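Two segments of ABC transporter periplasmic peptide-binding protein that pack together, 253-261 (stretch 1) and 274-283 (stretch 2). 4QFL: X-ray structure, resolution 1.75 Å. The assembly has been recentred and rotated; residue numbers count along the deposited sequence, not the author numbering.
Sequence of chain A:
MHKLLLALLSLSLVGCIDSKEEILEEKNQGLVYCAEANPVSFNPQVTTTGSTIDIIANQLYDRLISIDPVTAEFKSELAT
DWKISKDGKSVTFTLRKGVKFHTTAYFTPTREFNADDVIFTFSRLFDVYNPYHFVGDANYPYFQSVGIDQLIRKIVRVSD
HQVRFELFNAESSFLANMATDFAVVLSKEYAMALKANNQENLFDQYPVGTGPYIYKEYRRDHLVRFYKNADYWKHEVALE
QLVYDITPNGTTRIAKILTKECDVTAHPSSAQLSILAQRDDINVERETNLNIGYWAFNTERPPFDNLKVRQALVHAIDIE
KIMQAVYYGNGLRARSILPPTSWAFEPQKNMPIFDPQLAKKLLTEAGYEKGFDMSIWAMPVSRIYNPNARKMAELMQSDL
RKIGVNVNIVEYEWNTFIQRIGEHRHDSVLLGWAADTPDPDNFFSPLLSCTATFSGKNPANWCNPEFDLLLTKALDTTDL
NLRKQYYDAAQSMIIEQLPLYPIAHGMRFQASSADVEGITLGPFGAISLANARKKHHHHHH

Stretch 1 (253-261) RIAKILTKE
Stretch 2, residues 274-283: SILAQRDDIN

How do the two backbones lie against each other? Residues 253-258 form the last turns of one helix and 274-278 belong to another, with N-to-C directions only 13° apart and axes no closer than 11.5 Å. The CA atoms of Leu258 and Leu276 stand 8.2 Å apart, and those of Ile257 and Ile282 8.4 Å, so the first helix end faces both the second helix and the start of the strand at 282-283. No hydrogen bond crosses the contact, which buries 344 Å² in all.

Which side chain is the central bump, and what hollow receives it? Leu258 gives up the most area, 68 Å². Its CA-to-CB bond points sideways, but the m,t rotamer (chi1 -68°, chi2 178°) brings its end nearer. Leu258 CD2 lies 4.0 Å from Leu276 CD2, 4.0 Å from Ile282 CD1 and 4.3 Å from Arg279 CG, a pocket made by helix, turn and strand together. The other methyl, Leu258 CD1, reaches 4.2 Å from Ile275 CG2. The Arg279 guanidinium (chi1 to chi3 m, chi4 180°) lies oblique to Leu258 CD2.

How does the second stretch answer? Leu276 (m,t; -52°, -179°) also leaves its backbone sideways and bends inward: Leu276 CD1 is 3.7 Å from Ile254 CD1, the closest approach here, and Leu276 CD2 is 4.1 Å from Ile257 CG2 and 4.0 Å from Ile254 CG2. Ile254 (m,m) and Ile257 (t,t) both point toward the second stretch and, about one turn apart, their methyls form a shallow seat for Leu276. Beyond it Ile282 (m,t), also pointing toward its partner, sets Ile282 CG2 4.2 Å from Ile257 CD1.

What shapes the backbone at the edge of this packing? After the first helix, Lys260 takes positive phi (64/25) in a Schellman motif, with weak bonds from Glu261 N to Lys256 O (2.8 Å) and from Lys260 N to Ile257 O (3.1 Å). Its side chain (m,t,t,p) starts sideways and comes nearer at its end, placing Lys260 CE 4.0 Å from Asp281 OD2, while Lys260 NZ makes a weak hydrogen bond to Leu258 O at 3.5 Å. In the second stretch, Arg279 N bonds to Leu276 O (3.1 Å), and a type I turn from Arg279 to Ile282, with a weak 3.4 Å bond from Ile282 N to Arg279 O, carries the chain from helix to strand. Asp281, p at chi1, points toward the first stretch.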

ATOM      1  N   ARG A 253      15.171   6.335 -14.539  1.00 18.03           N
ATOM      2  CA  ARG A 253      15.617   5.308 -13.600  1.00 15.99           C
ATOM      3  C   ARG A 253      16.278   4.187 -14.375  1.00 15.76           C
ATOM      4  O   ARG A 253      17.281   3.638 -13.946  1.00 16.93           O
ATOM      5  CB  ARG A 253      14.462   4.790 -12.747  1.00 17.02           C
ATOM      6  CG  ARG A 253      13.829   5.877 -11.856  1.00 15.82           C
ATOM      7  CD  ARG A 253      13.042   5.275 -10.689  1.00 18.71           C
ATOM      8  NE  ARG A 253      11.934   4.441 -11.143  1.00 18.89           N
ATOM      9  CZ  ARG A 253      10.784   4.919 -11.609  1.00 16.07           C
ATOM     10  NH1 ARG A 253      10.583   6.225 -11.677  1.00 14.94           N
ATOM     11  NH2 ARG A 253       9.834   4.085 -12.000  1.00 18.52           N
ATOM     12  N   ILE A 254      15.737   3.880 -15.548  1.00 15.39           N
ATOM     13  CA  ILE A 254      16.366   2.916 -16.438  1.00 17.33           C
ATOM     14  C   ILE A 254      17.742   3.425 -16.859  1.00 17.57           C
ATOM     15  O   ILE A 254      18.733   2.706 -16.770  1.00 16.77           O
ATOM     16  CB  ILE A 254      15.524   2.667 -17.710  1.00 18.04           C
ATOM     17  CG1 ILE A 254      14.150   2.123 -17.346  1.00 16.96           C
ATOM     18  CG2 ILE A 254      16.239   1.684 -18.657  1.00 17.40           C
ATOM     19  CD1 ILE A 254      14.185   0.742 -16.816  1.00 17.86           C
ATOM     20  N   ALA A 255      17.790   4.670 -17.322  1.00 16.50           N
ATOM     21  CA  ALA A 255      19.040   5.275 -17.743  1.00 17.22           C
ATOM     22  C   ALA A 255      20.090   5.195 -16.632  1.00 17.77           C
ATOM     23  O   ALA A 255      21.260   4.898 -16.889  1.00 18.09           O
ATOM     24  CB  ALA A 255      18.810   6.715 -18.161  1.00 16.36           C
ATOM     25  N   LYS A 256      19.671   5.449 -15.395  1.00 17.48           N
ATOM     26  CA  LYS A 256      20.594   5.439 -14.261  1.00 17.42           C
ATOM     27  C   LYS A 256      21.084   4.065 -13.848  1.00 18.40           C
ATOM     28  O   LYS A 256      22.170   3.943 -13.307  1.00 19.41           O
ATOM     29  CB  LYS A 256      19.997   6.152 -13.061  1.00 19.64           C
ATOM     30  CG  LYS A 256      19.921   7.645 -13.255  1.00 22.32           C
ATOM     31  CD  LYS A 256      19.273   8.326 -12.067  1.00 24.56           C
ATOM     32  CE  LYS A 256      19.464   9.825 -12.148  1.00 21.86           C
ATOM     33  NZ  LYS A 256      18.899  10.499 -10.962  1.00 21.97           N
ATOM     34  N   ILE A 257      20.311   3.020 -14.088  1.00 16.76           N
ATOM     35  CA  ILE A 257      20.867   1.706 -13.807  1.00 17.10           C
ATOM     36  C   ILE A 257      21.865   1.338 -14.903  1.00 18.23           C
ATOM     37  O   ILE A 257      22.893   0.719 -14.644  1.00 20.16           O
ATOM     38  CB  ILE A 257      19.792   0.615 -13.606  1.00 20.37           C
ATOM     39  CG1 ILE A 257      20.415  -0.619 -12.946  1.00 19.66           C
ATOM     40  CG2 ILE A 257      19.121   0.247 -14.918  1.00 20.97           C
ATOM     41  CD1 ILE A 257      19.419  -1.687 -12.648  1.00 22.53           C
ATOM     42  N   LEU A 258      21.585   1.766 -16.126  1.00 18.56           N
ATOM     43  CA  LEU A 258      22.489   1.496 -17.244  1.00 19.74           C
ATOM     44  C   LEU A 258      23.871   2.142 -17.056  1.00 20.90           C
ATOM     45  O   LEU A 258      24.892   1.531 -17.355  1.00 24.20           O
ATOM     46  CB  LEU A 258      21.846   1.927 -18.571  1.00 19.09           C
ATOM     47  CG  LEU A 258      20.649   1.070 -18.981  1.00 20.09           C
ATOM     48  CD1 LEU A 258      20.010   1.552 -20.269  1.00 19.51           C
ATOM     49  CD2 LEU A 258      21.069  -0.384 -19.106  1.00 23.23           C
ATOM     50  N   THR A 259      23.894   3.373 -16.551  1.00 21.32           N
ATOM     51  CA  THR A 259      25.136   4.113 -16.348  1.00 21.69           C
ATOM     52  C   THR A 259      25.735   3.781 -15.004  1.00 21.60           C
ATOM     53  O   THR A 259      26.774   4.328 -14.626  1.00 21.85           O
ATOM     54  CB  THR A 259      24.889   5.621 -16.340  1.00 21.73           C
ATOM     55  OG1 THR A 259      24.018   5.944 -15.248  1.00 19.73           O
ATOM     56  CG2 THR A 259      24.262   6.070 -17.649  1.00 22.17           C
ATOM     57  N   LYS A 260      25.052   2.908 -14.275  1.00 21.09           N
ATOM     58  CA  LYS A 260      25.467   2.483 -12.948  1.00 21.71           C
ATOM     59  C   LYS A 260      25.460   3.618 -11.933  1.00 20.39           C
ATOM     60  O   LYS A 260      26.173   3.571 -10.932  1.00 24.44           O
ATOM     61  CB  LYS A 260      26.822   1.774 -13.011  1.00 24.01           C
ATOM     62  CG  LYS A 260      26.810   0.629 -14.019  1.00 30.36           C
ATOM     63  CD  LYS A 260      28.200   0.106 -14.346  1.00 35.11           C
ATOM     64  CE  LYS A 260      28.245  -0.483 -15.766  1.00 36.36           C
ATOM     65  NZ  LYS A 260      28.192   0.567 -16.852  1.00 38.01           N
ATOM     66  N   GLU A 261      24.642   4.635 -12.187  1.00 19.68           N
ATOM     67  CA  GLU A 261      24.414   5.666 -11.193  1.00 22.55           C
ATOM     68  C   GLU A 261      23.526   5.098 -10.097  1.00 21.06           C
ATOM     69  O   GLU A 261      23.572   5.542  -8.952  1.00 21.04           O
ATOM     70  CB  GLU A 261      23.751   6.889 -11.820  1.00 23.60           C
ATOM     71  CG  GLU A 261      24.633   7.667 -12.787  1.00 26.99           C
ATOM     72  CD  GLU A 261      24.101   9.071 -13.063  1.00 35.25           C
ATOM     73  OE1 GLU A 261      23.200   9.527 -12.325  1.00 35.03           O
ATOM     74  OE2 GLU A 261      24.586   9.728 -14.016  1.00 47.91           O
ATOM     75  N   SER A 274      13.082  -5.405 -22.002  1.00 20.60           N
ATOM     76  CA  SER A 274      13.879  -6.141 -22.980  1.00 23.18           C
ATOM     77  C   SER A 274      15.318  -5.623 -23.056  1.00 21.53           C
ATOM     78  O   SER A 274      16.261  -6.393 -23.206  1.00 22.69           O
ATOM     79  CB  SER A 274      13.218  -6.082 -24.354  1.00 25.21           C
ATOM     80  OG  SER A 274      14.089  -6.575 -25.351  1.00 29.70           O
ATOM     81  N   ILE A 275      15.480  -4.313 -22.961  1.00 23.19           N
ATOM     82  CA  ILE A 275      16.809  -3.725 -22.909  1.00 23.21           C
ATOM     83  C   ILE A 275      17.592  -4.304 -21.728  1.00 24.60           C
ATOM     84  O   ILE A 275      18.715  -4.791 -21.896  1.00 25.71           O
ATOM     85  CB  ILE A 275      16.725  -2.185 -22.782  1.00 25.28           C
ATOM     86  CG1 ILE A 275      16.271  -1.563 -24.108  1.00 27.37           C
ATOM     87  CG2 ILE A 275      18.050  -1.600 -22.304  1.00 25.32           C
ATOM     88  CD1 ILE A 275      14.764  -1.697 -24.371  1.00 29.19           C
ATOM     89  N   LEU A 276      16.993  -4.257 -20.539  1.00 20.49           N
ATOM     90  CA  LEU A 276      17.622  -4.780 -19.325  1.00 19.75           C
ATOM     91  C   LEU A 276      17.871  -6.297 -19.394  1.00 18.83           C
ATOM     92  O   LEU A 276      18.920  -6.776 -18.968  1.00 20.58           O
ATOM     93  CB  LEU A 276      16.780  -4.412 -18.093  1.00 17.99           C
ATOM     94  CG  LEU A 276      16.403  -2.931 -17.945  1.00 19.29           C
ATOM     95  CD1 LEU A 276      15.603  -2.714 -16.687  1.00 19.65           C
ATOM     96  CD2 LEU A 276      17.625  -2.029 -17.953  1.00 22.83           C
ATOM     97  N   ALA A 277      16.921  -7.043 -19.957  1.00 19.90           N
ATOM     98  CA  ALA A 277      17.046  -8.505 -20.081  1.00 20.47           C
ATOM     99  C   ALA A 277      18.271  -8.968 -20.889  1.00 24.40           C
ATOM    100  O   ALA A 277      18.791 -10.068 -20.692  1.00 24.55           O
ATOM    101  CB  ALA A 277      15.772  -9.104 -20.661  1.00 21.42           C
ATOM    102  N   GLN A 278      18.736  -8.123 -21.796  1.00 24.09           N
ATOM    103  CA  GLN A 278      19.900  -8.459 -22.606  1.00 23.70           C
ATOM    104  C   GLN A 278      21.230  -8.183 -21.902  1.00 25.76           C
ATOM    105  O   GLN A 278      22.241  -8.804 -22.223  1.00 29.49           O
ATOM    106  CB  GLN A 278      19.827  -7.718 -23.933  1.00 23.27           C
ATOM    107  CG  GLN A 278      18.586  -8.089 -24.734  1.00 25.64           C
ATOM    108  CD  GLN A 278      18.469  -7.310 -26.027  1.00 32.47           C
ATOM    109  OE1 GLN A 278      19.468  -7.048 -26.703  1.00 34.90           O
ATOM    110  NE2 GLN A 278      17.240  -6.922 -26.377  1.00 29.74           N
ATOM    111  N   ARG A 279      21.222  -7.274 -20.933  1.00 24.89           N
ATOM    112  CA  ARG A 279      22.444  -6.895 -20.214  1.00 27.98           C
ATOM    113  C   ARG A 279      22.918  -7.983 -19.244  1.00 26.67           C
ATOM    114  O   ARG A 279      22.196  -8.371 -18.338  1.00 27.15           O
ATOM    115  CB  ARG A 279      22.238  -5.577 -19.454  1.00 27.13           C
ATOM    116  CG  ARG A 279      21.619  -4.454 -20.288  1.00 28.57           C
ATOM    117  CD  ARG A 279      22.608  -3.914 -21.321  1.00 28.49           C
ATOM    118  NE  ARG A 279      23.771  -3.336 -20.660  1.00 25.79           N
ATOM    119  CZ  ARG A 279      24.803  -2.797 -21.291  1.00 27.65           C
ATOM    120  NH1 ARG A 279      24.830  -2.752 -22.619  1.00 26.73           N
ATOM    121  NH2 ARG A 279      25.806  -2.296 -20.585  1.00 26.21           N
ATOM    122  N   ASP A 280      24.146  -8.452 -19.430  1.00 26.34           N
ATOM    123  CA  ASP A 280      24.723  -9.497 -18.586  1.00 25.45           C
ATOM    124  C   ASP A 280      24.909  -9.066 -17.134  1.00 26.42           C
ATOM    125  O   ASP A 280      24.884  -9.894 -16.225  1.00 26.97           O
ATOM    126  CB  ASP A 280      26.093  -9.922 -19.132  1.00 29.53           C
ATOM    127  CG  ASP A 280      26.018 -10.518 -20.526  1.00 34.06           C
ATOM    128  OD1 ASP A 280      25.068 -11.294 -20.796  1.00 39.24           O
ATOM    129  OD2 ASP A 280      26.919 -10.211 -21.348  1.00 38.20           O
ATOM    130  N   ASP A 281      25.124  -7.777 -16.913  1.00 23.72           N
ATOM    131  CA  ASP A 281      25.457  -7.290 -15.577  1.00 23.34           C
ATOM    132  C   ASP A 281      24.253  -6.770 -14.789  1.00 23.66           C
ATOM    133  O   ASP A 281      24.421  -6.106 -13.772  1.00 24.18           O
ATOM    134  CB  ASP A 281      26.554  -6.214 -15.653  1.00 26.84           C
ATOM    135  CG  ASP A 281      26.211  -5.095 -16.623  1.00 28.31           C
ATOM    136  OD1 ASP A 281      25.098  -5.121 -17.190  1.00 28.12           O
ATOM    137  OD2 ASP A 281      27.048  -4.185 -16.809  1.00 30.69           O
ATOM    138  N   ILE A 282      23.047  -7.064 -15.267  1.00 22.51           N
ATOM    139  CA  ILE A 282      21.830  -6.628 -14.595  1.00 21.15           C
ATOM    140  C   ILE A 282      20.900  -7.814 -14.379  1.00 19.61           C
ATOM    141  O   ILE A 282      20.763  -8.677 -15.250  1.00 21.12           O
ATOM    142  CB  ILE A 282      21.103  -5.534 -15.401  1.00 21.19           C
ATOM    143  CG1 ILE A 282      21.902  -4.241 -15.378  1.00 21.05           C
ATOM    144  CG2 ILE A 282      19.714  -5.270 -14.838  1.00 22.87           C
ATOM    145  CD1 ILE A 282      21.301  -3.177 -16.230  1.00 26.06           C
ATOM    146  N   ASN A 283      20.275  -7.856 -13.210  1.00 20.74           N
ATOM    147  CA  ASN A 283      19.242  -8.842 -12.918  1.00 19.81           C
ATOM    148  C   ASN A 283      17.888  -8.173 -12.851  1.00 20.32           C
ATOM    149  O   ASN A 283      17.746  -7.102 -12.281  1.00 22.00           O
ATOM    150  CB  ASN A 283      19.500  -9.524 -11.578  1.00 20.09           C
ATOM    151  CG  ASN A 283      20.784 -10.313 -11.559  1.00 21.30           C
ATOM    152  OD1 ASN A 283      21.141 -10.982 -12.537  1.00 23.35           O
ATOM    153  ND2 ASN A 283      21.491 -10.243 -10.443  1.00 22.20           N
TER